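Local coordinates for protein putative fructose-bisphosphate aldolase (Coccidioides immitis, PDB 3PM6) that belongs to the class II fructose-bisphosphate aldolase family, folds as a TIM barrel and binds a zinc ion through three histidines, at residues Arg14-Leu19 with Ile185-Pro190; Leu206-Leu211 with Phe237-Glu242. All blocks are in the same frame, centred on the assembly; numbering follows the deposited sequence.

How the contacts relate
Both contacts belong to one TIM barrel, at different depths. Contact 1 is buried, its centre about 10 Å from that of the chain, and sets the N-terminal helix 16-24 against barrel strand 187-188; contact 2 is partly exposed, its centre about 17 Å from that of the chain, and pairs two neighbouring outer helices, 208-218 and 234-242. The contact centres are about 18 Å apart, and strand 187-188 and helix 208-218 follow each other in the chain. The two touch through Pro-190 CG and Leu-211 CD1, 4.0 Å apart. Each is built round an aromatic ring: leucine over tryptophan, with a water at the indole N-H, inside; lysine methylenes over tyrosine, with a cysteine sulfur at the edge, outside.

Contact 1 (Arg14-Leu19 with Ile185-Pro190); sequences RALPLL and INWLAP
Apolar packing round one indole in the interior of the TIM barrel joins the N-terminal helix 16-24 to strand 187-188, with Trp-187 of the strand meeting Ala-15, Leu-16 and Leu-19. Leu-19 supplies the face contact: its CD2 stands over the five-membered ring of Trp-187, 3.4 Å from the centroid and 7° off the ring normal, a CH-pi contact. CD1 of the same leucine extends the cover to the six-membered ring, 3.7 Å from Trp-187 CZ2. Ala-15 comes at the edge instead, its CB lying 3.6 Å from Trp-187 CH2 near the ring plane. Leu-16 CD2 is 3.9 Å from Trp-187 NE1. Leu-16 also crosses the Asn-186 side chain at about a right angle, its CD2 resting 3.6 Å from Asn-186 CG. That CG lies anti to the carbonyl carbon (chi1 -57°), on the side of Leu-16; Asn-186 OD1 accepts from Thr-147 N on strand 146-149, so the leucine meets an amide that is already anchored. Across the barrel, Trp-187 also touches Met-55 of strand 54-58 and Ser-116 of strand 116-119. The indole N-H of this buried tryptophan is satisfied through water: a single molecule in the ring plane accepts from Trp-187 NE1 at 3.0 Å and donates to Leu-16 O at 2.8 Å.

Contact 2 (Leu206-Leu211 with Phe237-Glu242); sequences LDYERL and FEKCIE
Two consecutive outer helices of the TIM barrel, 208-218 and 234-242, meet here through Tyr-208, Lys-239 and Cys-240, with strand 223-226 between them in the chain. The aliphatic part of Lys-239 lies obliquely across the Tyr-208 ring. Its CD is 4.0 Å from the ring centroid and 26° off the normal, a CH-pi contact displaced toward the rim, while CB of the lysine approaches Tyr-208 CE1 to 3.4 Å. These two methylenes make the contact, and the amino end of Lys-239 leads away from segment 206-211. Leu-206 CB lies over the opposite face of the tyrosine, also toward the rim, and the ring is thus flanked by both segments. Cys-240 approaches from the edge: its SG is 5.4 Å from the Tyr-208 centroid and 78° off the ring normal, a sulfur-aromatic contact. The same sulfur meets Leu-206 CD1 at 4.1 Å. One turn on, Leu-211 CD2 packs against the backbone of helix 234-242, 3.9 Å from Cys-240 CA. On the inner side, Cys-240 also touches Leu-226 and Val-245, linking the helix pair to the barrel strands. Helix 208-218 begins with Asp-207 as its N-cap: OD1 of the aspartate accepts from Arg-210 N at 3.0 Å, met from above the carboxylate plane, and Arg-210 NE gives a weak hydrogen bond to Asp-207 OD2 at 3.3 Å, part of a salt bridge.

Contact 1 (Arg14-Leu19 with Ile185-Pro190)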
loop_
_atom_site.group_PDB
_atom_site.type_symbol
_atom_site.label_atom_id
_atom_site.label_comp_id
_atom_site.label_asym_id
_atom_site.label_seq_id
_atom_site.Cartn_x
_atom_site.Cartn_y
_atom_site.Cartn_z
ATOM N N ARG A 14 8.441 -7.202 19.093
ATOM C CA ARG A 14 7.412 -8.126 18.584
ATOM C C ARG A 14 7.933 -9.260 17.663
ATOM O O ARG A 14 7.267 -10.292 17.518
ATOM C CB ARG A 14 6.303 -7.352 17.832
ATOM C CG ARG A 14 5.279 -6.584 18.694
ATOM C CD ARG A 14 4.261 -5.838 17.806
ATOM N NE ARG A 14 3.373 -6.757 17.064
ATOM C CZ ARG A 14 3.239 -6.800 15.735
ATOM N NH1 ARG A 14 3.929 -5.975 14.934
ATOM N NH2 ARG A 14 2.415 -7.678 15.192
ATOM N N ALA A 15 9.082 -9.055 17.016
ATOM C CA ALA A 15 9.619 -10.045 16.062
ATOM C C ALA A 15 10.329 -11.207 16.764
ATOM O O ALA A 15 10.183 -12.361 16.370
ATOM C CB ALA A 15 10.560 -9.367 15.057
ATOM N N LEU A 16 11.081 -10.907 17.824
ATOM C CA LEU A 16 11.872 -11.939 18.534
ATOM C C LEU A 16 11.103 -13.205 18.942
ATOM O O LEU A 16 11.566 -14.327 18.676
ATOM C CB LEU A 16 12.609 -11.338 19.746
ATOM C CG LEU A 16 13.659 -10.253 19.486
ATOM C CD1 LEU A 16 14.369 -9.926 20.772
ATOM C CD2 LEU A 16 14.659 -10.690 18.401
ATOM N N PRO A 17 9.943 -13.055 19.610
ATOM C CA PRO A 17 9.269 -14.288 20.054
ATOM C C PRO A 17 8.965 -15.258 18.907
ATOM O O PRO A 17 9.033 -16.477 19.098
ATOM C CB PRO A 17 7.964 -13.780 20.687
ATOM C CG PRO A 17 8.223 -12.401 21.061
ATOM C CD PRO A 17 9.234 -11.848 20.081
ATOM N N LEU A 18 8.635 -14.740 17.731
ATOM C CA LEU A 18 8.285 -15.597 16.593
ATOM C C LEU A 18 9.348 -16.627 16.258
ATOM O O LEU A 18 9.007 -17.794 16.067
ATOM C CB LEU A 18 7.941 -14.788 15.330
ATOM C CG LEU A 18 6.552 -14.185 15.143
ATOM C CD1 LEU A 18 6.134 -13.257 16.295
ATOM C CD2 LEU A 18 6.441 -13.436 13.807
ATOM N N LEU A 19 10.618 -16.206 16.181
ATOM C CA LEU A 19 11.709 -17.144 15.839
ATOM C C LEU A 19 12.050 -18.093 16.984
ATOM O O LEU A 19 12.311 -19.265 16.764
ATOM C CB LEU A 19 12.972 -16.418 15.359
ATOM C CG LEU A 19 13.102 -16.190 13.851
ATOM C CD1 LEU A 19 12.244 -15.026 13.402
ATOM C CD2 LEU A 19 14.544 -15.899 13.517
ATOM N N ILE A 185 23.695 -9.049 17.201
ATOM C CA ILE A 185 22.587 -9.380 16.266
ATOM C C ILE A 185 21.671 -10.396 16.895
ATOM O O ILE A 185 22.092 -11.102 17.775
ATOM C CB ILE A 185 23.093 -10.046 14.995
ATOM C CG1 ILE A 185 23.810 -11.324 15.393
ATOM C CG2 ILE A 185 23.921 -9.088 14.208
ATOM C CD1 ILE A 185 24.677 -11.889 14.349
ATOM N N ASN A 186 20.423 -10.491 16.442
ATOM C CA ASN A 186 19.518 -11.516 16.952
ATOM C C ASN A 186 19.476 -12.731 16.047
ATOM O O ASN A 186 19.404 -13.856 16.539
ATOM C CB ASN A 186 18.121 -10.956 17.106
ATOM C CG ASN A 186 18.091 -9.734 18.016
ATOM O OD1 ASN A 186 17.958 -8.583 17.545
ATOM N ND2 ASN A 186 18.250 -9.970 19.326
ATOM N N TRP A 187 19.516 -12.502 14.730
ATOM C CA TRP A 187 19.425 -13.576 13.727
ATOM C C TRP A 187 20.590 -13.535 12.741
ATOM O O TRP A 187 21.146 -12.484 12.501
ATOM C CB TRP A 187 18.109 -13.462 12.953
ATOM C CG TRP A 187 16.903 -13.201 13.826
ATOM C CD1 TRP A 187 16.664 -13.703 15.074
ATOM C CD2 TRP A 187 15.747 -12.425 13.482
ATOM N NE1 TRP A 187 15.445 -13.244 15.551
ATOM C CE2 TRP A 187 14.871 -12.454 14.592
ATOM C CE3 TRP A 187 15.378 -11.691 12.355
ATOM C CZ2 TRP A 187 13.649 -11.809 14.588
ATOM C CZ3 TRP A 187 14.160 -11.032 12.359
ATOM C CH2 TRP A 187 13.312 -11.096 13.469
ATOM N N LEU A 188 20.953 -14.691 12.190
ATOM C CA LEU A 188 22.051 -14.837 11.243
ATOM C C LEU A 188 21.533 -15.475 9.962
ATOM O O LEU A 188 20.752 -16.406 10.024
ATOM C CB LEU A 188 23.155 -15.745 11.821
ATOM C CG LEU A 188 24.227 -15.168 12.763
ATOM C CD1 LEU A 188 25.278 -16.202 13.093
ATOM C CD2 LEU A 188 24.909 -13.949 12.131
ATOM N N ALA A 189 21.974 -14.954 8.812
ATOM C CA ALA A 189 21.632 -15.466 7.487
ATOM C C ALA A 189 22.873 -16.139 6.948
ATOM O O ALA A 189 23.765 -15.464 6.428
ATOM C CB ALA A 189 21.227 -14.312 6.567
ATOM N N PRO A 190 22.965 -17.472 7.107
ATOM C CA PRO A 190 24.229 -18.059 6.674
ATOM C C PRO A 190 24.300 -18.273 5.165
ATOM O O PRO A 190 23.284 -18.503 4.518
ATOM C CB PRO A 190 24.293 -19.402 7.437
ATOM C CG PRO A 190 22.793 -19.756 7.797
ATOM C CD PRO A 190 22.123 -18.382 7.929
HETATM O O HOH W 1 14.348 -14.303 18.112
#

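Contact 2 (Leu206-Leu211 with Phe237-Glu242)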
loop_
_atom_site.group_PDB
_atom_site.type_symbol
_atom_site.label_atom_id
_atom_site.label_comp_id
_atom_site.label_asym_id
_atom_site.label_seq_id
_atom_site.Cartn_x
_atom_site.Cartn_y
_atom_site.Cartn_z
ATOM N N LEU A 206 23.063 -27.522 -1.467
ATOM C CA LEU A 206 23.300 -26.958 -0.153
ATOM C C LEU A 206 24.264 -27.827 0.644
ATOM O O LEU A 206 24.302 -29.070 0.509
ATOM C CB LEU A 206 21.976 -26.732 0.618
ATOM C CG LEU A 206 20.835 -26.038 -0.141
ATOM C CD1 LEU A 206 19.574 -25.926 0.696
ATOM C CD2 LEU A 206 21.268 -24.657 -0.712
ATOM N N ASP A 207 25.066 -27.161 1.453
ATOM C CA ASP A 207 26.014 -27.852 2.312
ATOM C C ASP A 207 25.348 -27.952 3.677
ATOM O O ASP A 207 25.504 -27.069 4.531
ATOM C CB ASP A 207 27.321 -27.068 2.352
ATOM C CG ASP A 207 28.442 -27.797 3.079
ATOM O OD1 ASP A 207 28.196 -28.793 3.800
ATOM O OD2 ASP A 207 29.584 -27.309 2.964
ATOM N N TYR A 208 24.563 -29.015 3.855
ATOM C CA TYR A 208 23.800 -29.226 5.096
ATOM C C TYR A 208 24.721 -29.447 6.279
ATOM O O TYR A 208 24.411 -29.052 7.404
ATOM C CB TYR A 208 22.842 -30.400 4.943
ATOM C CG TYR A 208 21.751 -30.161 3.919
ATOM C CD1 TYR A 208 20.692 -29.294 4.209
ATOM C CD2 TYR A 208 21.782 -30.785 2.660
ATOM C CE1 TYR A 208 19.673 -29.055 3.291
ATOM C CE2 TYR A 208 20.759 -30.575 1.734
ATOM C CZ TYR A 208 19.712 -29.685 2.063
ATOM O OH TYR A 208 18.696 -29.417 1.183
ATOM N N GLU A 209 25.869 -30.063 6.016
ATOM C CA GLU A 209 26.886 -30.275 7.051
ATOM C C GLU A 209 27.402 -28.939 7.595
ATOM O O GLU A 209 27.448 -28.745 8.808
ATOM C CB GLU A 209 28.034 -31.160 6.532
ATOM C CG GLU A 209 27.641 -32.648 6.496
ATOM C CD GLU A 209 28.666 -33.516 5.767
ATOM O OE1 GLU A 209 29.790 -33.016 5.497
ATOM O OE2 GLU A 209 28.361 -34.700 5.477
ATOM N N ARG A 210 27.760 -28.023 6.689
ATOM C CA ARG A 210 28.163 -26.672 7.060
ATOM C C ARG A 210 27.062 -26.041 7.926
ATOM O O ARG A 210 27.330 -25.516 9.010
ATOM C CB ARG A 210 28.396 -25.832 5.799
ATOM C CG ARG A 210 28.845 -24.401 6.048
ATOM C CD ARG A 210 29.097 -23.681 4.716
ATOM N NE ARG A 210 30.259 -24.228 4.016
ATOM C CZ ARG A 210 31.526 -23.860 4.251
ATOM N NH1 ARG A 210 31.796 -22.932 5.170
ATOM N NH2 ARG A 210 32.525 -24.420 3.557
ATOM N N LEU A 211 25.822 -26.145 7.459
ATOM C CA LEU A 211 24.690 -25.601 8.181
ATOM C C LEU A 211 24.597 -26.134 9.611
ATOM O O LEU A 211 24.502 -25.341 10.529
ATOM C CB LEU A 211 23.379 -25.853 7.413
ATOM C CG LEU A 211 22.146 -25.260 8.060
ATOM C CD1 LEU A 211 22.354 -23.733 8.201
ATOM C CD2 LEU A 211 20.862 -25.619 7.244
ATOM N N PHE A 237 13.312 -27.778 2.705
ATOM C CA PHE A 237 12.901 -27.019 3.868
ATOM C C PHE A 237 13.051 -27.833 5.143
ATOM O O PHE A 237 13.650 -27.343 6.111
ATOM C CB PHE A 237 11.473 -26.483 3.713
ATOM C CG PHE A 237 11.324 -25.335 2.701
ATOM C CD1 PHE A 237 12.068 -24.127 2.836
ATOM C CD2 PHE A 237 10.381 -25.429 1.668
ATOM C CE1 PHE A 237 11.898 -23.047 1.923
ATOM C CE2 PHE A 237 10.207 -24.356 0.735
ATOM C CZ PHE A 237 10.981 -23.158 0.871
ATOM N N GLU A 238 12.557 -29.073 5.135
ATOM C CA GLU A 238 12.652 -29.941 6.309
ATOM C C GLU A 238 14.120 -30.103 6.743
ATOM O O GLU A 238 14.429 -29.969 7.912
ATOM C CB GLU A 238 11.978 -31.323 6.093
ATOM C CG GLU A 238 10.418 -31.339 5.953
ATOM C CD GLU A 238 9.683 -30.521 7.047
ATOM O OE1 GLU A 238 10.233 -30.358 8.169
ATOM O OE2 GLU A 238 8.546 -30.027 6.787
ATOM N N LYS A 239 15.017 -30.347 5.794
ATOM C CA LYS A 239 16.442 -30.497 6.086
ATOM C C LYS A 239 17.012 -29.243 6.769
ATOM O O LYS A 239 17.740 -29.362 7.736
ATOM C CB LYS A 239 17.218 -30.837 4.805
ATOM C CG LYS A 239 17.033 -32.286 4.344
ATOM C CD LYS A 239 17.686 -32.586 3.001
ATOM C CE LYS A 239 17.388 -34.051 2.649
ATOM N NZ LYS A 239 17.254 -34.350 1.194
ATOM N N CYS A 240 16.644 -28.060 6.273
ATOM C CA CYS A 240 17.118 -26.784 6.829
ATOM C C CYS A 240 16.577 -26.505 8.218
ATOM O O CYS A 240 17.334 -26.140 9.101
ATOM C CB CYS A 240 16.778 -25.610 5.900
ATOM S SG CYS A 240 17.592 -25.690 4.291
ATOM N N ILE A 241 15.272 -26.681 8.404
ATOM C CA ILE A 241 14.619 -26.477 9.699
ATOM C C ILE A 241 15.152 -27.417 10.807
ATOM O O ILE A 241 15.311 -26.998 11.965
ATOM C CB ILE A 241 13.096 -26.656 9.557
ATOM C CG1 ILE A 241 12.535 -25.566 8.605
ATOM C CG2 ILE A 241 12.430 -26.682 10.924
ATOM C CD1 ILE A 241 11.146 -25.853 8.048
ATOM N N GLU A 242 15.419 -28.677 10.448
ATOM C CA GLU A 242 16.045 -29.634 11.359
ATOM C C GLU A 242 17.455 -29.142 11.696
ATOM O O GLU A 242 17.971 -29.469 12.740
ATOM C CB GLU A 242 16.078 -31.047 10.741
ATOM C CG GLU A 242 17.042 -32.061 11.436
ATOM C CD GLU A 242 16.482 -32.688 12.726
ATOM O OE1 GLU A 242 16.238 -33.922 12.732
ATOM O OE2 GLU A 242 16.286 -31.965 13.738
#